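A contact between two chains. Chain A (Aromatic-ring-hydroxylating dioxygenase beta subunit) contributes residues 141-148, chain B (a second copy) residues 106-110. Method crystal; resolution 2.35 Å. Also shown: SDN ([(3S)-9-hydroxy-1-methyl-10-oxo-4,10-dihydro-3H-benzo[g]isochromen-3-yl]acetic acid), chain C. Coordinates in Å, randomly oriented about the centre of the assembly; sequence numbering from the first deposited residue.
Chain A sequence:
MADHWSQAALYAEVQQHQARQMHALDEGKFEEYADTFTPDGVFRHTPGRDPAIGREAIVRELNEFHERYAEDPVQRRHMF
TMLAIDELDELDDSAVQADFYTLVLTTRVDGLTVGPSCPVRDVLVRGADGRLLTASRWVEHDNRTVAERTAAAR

Chain A 141-148: HDNRTVAE
Chain B 106-110: TTRVD

How do the two backbones lie against each other? Residues 142-147 of chain A form a helix, with His A141 at the N-cap position (phi/psi -117/119), while 106-108 of chain B are the end of a strand that turns at Val B109 into helix-like angles (-58/-37). The axes approach to 7.8 Å, and their N-to-C directions differ by 46°, so both chains advance broadly the same way. In register, Asn A143 CA lies 6.1 Å from Thr B107 CA, and one helical turn later Ala A147 CA lies 5.9 Å from Val B109 CA. Within the helix, Thr A145 N donates to His A141 O at 2.8 Å and Val A146 N to Asp A142 O at 2.9 Å.

Which side chain fits into the first helical turn? Thr B107 points toward the helix, whereas its strand neighbours Thr B106 and Arg B108 point away, the alternation expected of extended backbone. With chi1 m (-66°), Thr B107 places its methyl CG2 3.6 Å from Asn A143 CA and 3.8 Å from Asp A142 C, so it packs on helix backbone. Asn A143 (chi1 p, 53°) leaves sideways and its end leads away; its CB still lies 4.3 Å from Thr B107 CG2.

What do the two valines contribute? Val A146, one turn after Asp A142, also points toward chain B. Its chi1 t (157°) sends the two methyls to different places: CG2 comes 3.8 Å from Thr B107 O, while CG1 meets Val B109 CG1 at 3.5 Å and Arg B108 C at 3.8 Å. Val B109 points sideways, but chi1 m (-75°) brings its CG1 into this apolar contact and within 4.3 Å of Ala A147 CA.

Where is the polar chemistry? No direct hydrogen bond joins the stretches; a water links them instead. Thr B107 OG1 donates to it at 2.6 Å, and the water donates to Asp A142 OD2 at 3.1 Å. Asp A142 points toward the strand with chi1 m (-84°) and chi2 -18°, its CB 3.9 Å from Thr B107 OG1.

What do the residues that do not touch chain B do? Arg A144 points away, extended through chi1 to chi3 (all t) before chi4 of -79°. Its NH1 forms a salt bridge with Glu A148 OE2 at 3.2 Å, held by charge alone because the oxygen lies well outside the guanidinium plane. His A141 (chi1 m, -73°; chi2 13°) instead approaches the ligand, NE2 lying 3.5 Å from SDN O2.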

# COMPACT_ATOMS: atom_id res chain seq x y z
N HIS A 141 8.74 14.82 6.28
CA HIS A 141 9.47 14.44 5.07
C HIS A 141 10.73 13.69 5.50
O HIS A 141 11.56 14.26 6.21
CB HIS A 141 9.87 15.65 4.23
CG HIS A 141 8.73 16.29 3.51
ND1 HIS A 141 7.42 16.01 3.80
CD2 HIS A 141 8.71 17.21 2.52
CE1 HIS A 141 6.63 16.73 3.02
NE2 HIS A 141 7.39 17.46 2.22
N ASP A 142 10.86 12.43 5.10
CA ASP A 142 12.03 11.66 5.53
C ASP A 142 13.33 12.32 5.03
O ASP A 142 14.33 12.35 5.76
CB ASP A 142 11.96 10.21 5.04
CG ASP A 142 11.14 9.29 5.96
OD1 ASP A 142 10.89 9.64 7.13
OD2 ASP A 142 10.75 8.20 5.48
N ASN A 143 13.34 12.85 3.80
CA ASN A 143 14.55 13.50 3.28
C ASN A 143 14.96 14.66 4.18
O ASN A 143 16.12 14.75 4.62
CB ASN A 143 14.37 13.96 1.81
CG ASN A 143 13.13 14.84 1.59
OD1 ASN A 143 12.03 14.51 2.02
ND2 ASN A 143 13.32 15.93 0.86
N ARG A 144 14.00 15.53 4.55
CA ARG A 144 14.30 16.66 5.44
C ARG A 144 14.61 16.22 6.86
O ARG A 144 15.45 16.84 7.53
CB ARG A 144 13.16 17.67 5.47
CG ARG A 144 13.56 19.00 6.19
CD ARG A 144 12.38 19.93 6.39
NE ARG A 144 12.69 21.29 6.85
CZ ARG A 144 12.97 21.63 8.11
NH1 ARG A 144 13.03 20.71 9.06
NH2 ARG A 144 13.18 22.91 8.42
N THR A 145 13.96 15.17 7.35
CA THR A 145 14.30 14.64 8.67
C THR A 145 15.75 14.15 8.72
O THR A 145 16.42 14.29 9.74
CB THR A 145 13.31 13.54 9.02
OG1 THR A 145 12.04 14.14 9.30
CG2 THR A 145 13.77 12.68 10.19
N VAL A 146 16.25 13.58 7.61
CA VAL A 146 17.58 12.97 7.62
C VAL A 146 18.67 14.04 7.67
O VAL A 146 19.64 13.91 8.44
CB VAL A 146 17.74 12.03 6.41
CG1 VAL A 146 19.19 11.82 6.05
CG2 VAL A 146 17.09 10.68 6.72
N ALA A 147 18.52 15.13 6.91
CA ALA A 147 19.44 16.27 7.00
C ALA A 147 19.65 16.72 8.46
O ALA A 147 20.80 16.86 8.92
CB ALA A 147 18.91 17.43 6.14
N GLU A 148 18.57 16.90 9.22
CA GLU A 148 18.68 17.32 10.62
C GLU A 148 19.03 16.15 11.54
O GLU A 148 20.11 15.54 11.43
CB GLU A 148 17.36 17.98 11.06
CG GLU A 148 16.73 18.89 9.99
CD GLU A 148 16.93 20.40 10.25
OE1 GLU A 148 17.93 20.78 10.91
OE2 GLU A 148 16.08 21.20 9.78
N THR B 106 14.77 3.45 1.46
CA THR B 106 15.88 3.94 2.27
C THR B 106 16.24 5.36 1.85
O THR B 106 16.63 5.60 0.70
CB THR B 106 17.11 3.05 2.17
OG1 THR B 106 16.75 1.69 2.37
CG2 THR B 106 18.15 3.43 3.24
N THR B 107 16.07 6.28 2.76
CA THR B 107 16.34 7.68 2.53
C THR B 107 17.67 8.04 3.17
O THR B 107 17.88 7.80 4.37
CB THR B 107 15.21 8.55 3.09
OG1 THR B 107 14.03 8.29 2.33
CG2 THR B 107 15.57 10.04 2.98
N ARG B 108 18.57 8.57 2.37
CA ARG B 108 19.86 9.11 2.80
C ARG B 108 19.88 10.59 2.47
O ARG B 108 18.98 11.11 1.78
CB ARG B 108 21.01 8.34 2.14
CG ARG B 108 21.21 6.99 2.75
CD ARG B 108 22.18 6.20 1.95
NE ARG B 108 22.41 4.84 2.45
CZ ARG B 108 21.91 3.74 1.88
NH1 ARG B 108 21.11 3.83 0.83
NH2 ARG B 108 22.18 2.54 2.35
N VAL B 109 20.91 11.29 2.97
CA VAL B 109 21.09 12.69 2.58
C VAL B 109 21.22 12.81 1.07
O VAL B 109 20.65 13.71 0.46
CB VAL B 109 22.31 13.30 3.30
CG1 VAL B 109 21.98 13.58 4.78
CG2 VAL B 109 23.51 12.36 3.18
N ASP B 110 21.89 11.85 0.43
CA ASP B 110 22.05 11.90 -1.02
C ASP B 110 20.82 11.46 -1.82
O ASP B 110 20.88 11.53 -3.05
CB ASP B 110 23.24 11.05 -1.45
CG ASP B 110 23.06 9.55 -1.19
OD1 ASP B 110 21.91 8.96 -1.21
OD2 ASP B 110 24.14 8.94 -1.01
O4 SDN C . -2.12 15.77 1.12
C11 SDN C . -1.10 14.93 1.57
C12 SDN C . 0.24 15.18 1.26
C13 SDN C . 0.59 16.42 0.40
O5 SDN C . -0.28 17.14 0.02
C14 SDN C . 2.04 16.70 0.07
C15 SDN C . 2.40 17.95 -0.77
O3 SDN C . 3.71 18.50 -0.54
C16 SDN C . 1.39 18.69 -1.66
C10 SDN C . -1.42 13.80 2.30
C9 SDN C . -0.42 12.93 2.75
C8 SDN C . 0.92 13.18 2.46
C7 SDN C . 1.26 14.30 1.70
C6 SDN C . 2.76 14.57 1.37
C5 SDN C . 3.08 15.81 0.54
C4 SDN C . 4.48 16.10 0.22
C3 SDN C . 4.76 17.49 -0.33
C2 SDN C . 5.24 17.11 -1.72
C1 SDN C . 6.69 17.28 -2.12
O2 SDN C . 7.52 17.69 -1.28
O1 SDN C . 7.02 17.02 -3.31
O HOH W 1 12.64 6.52 3.65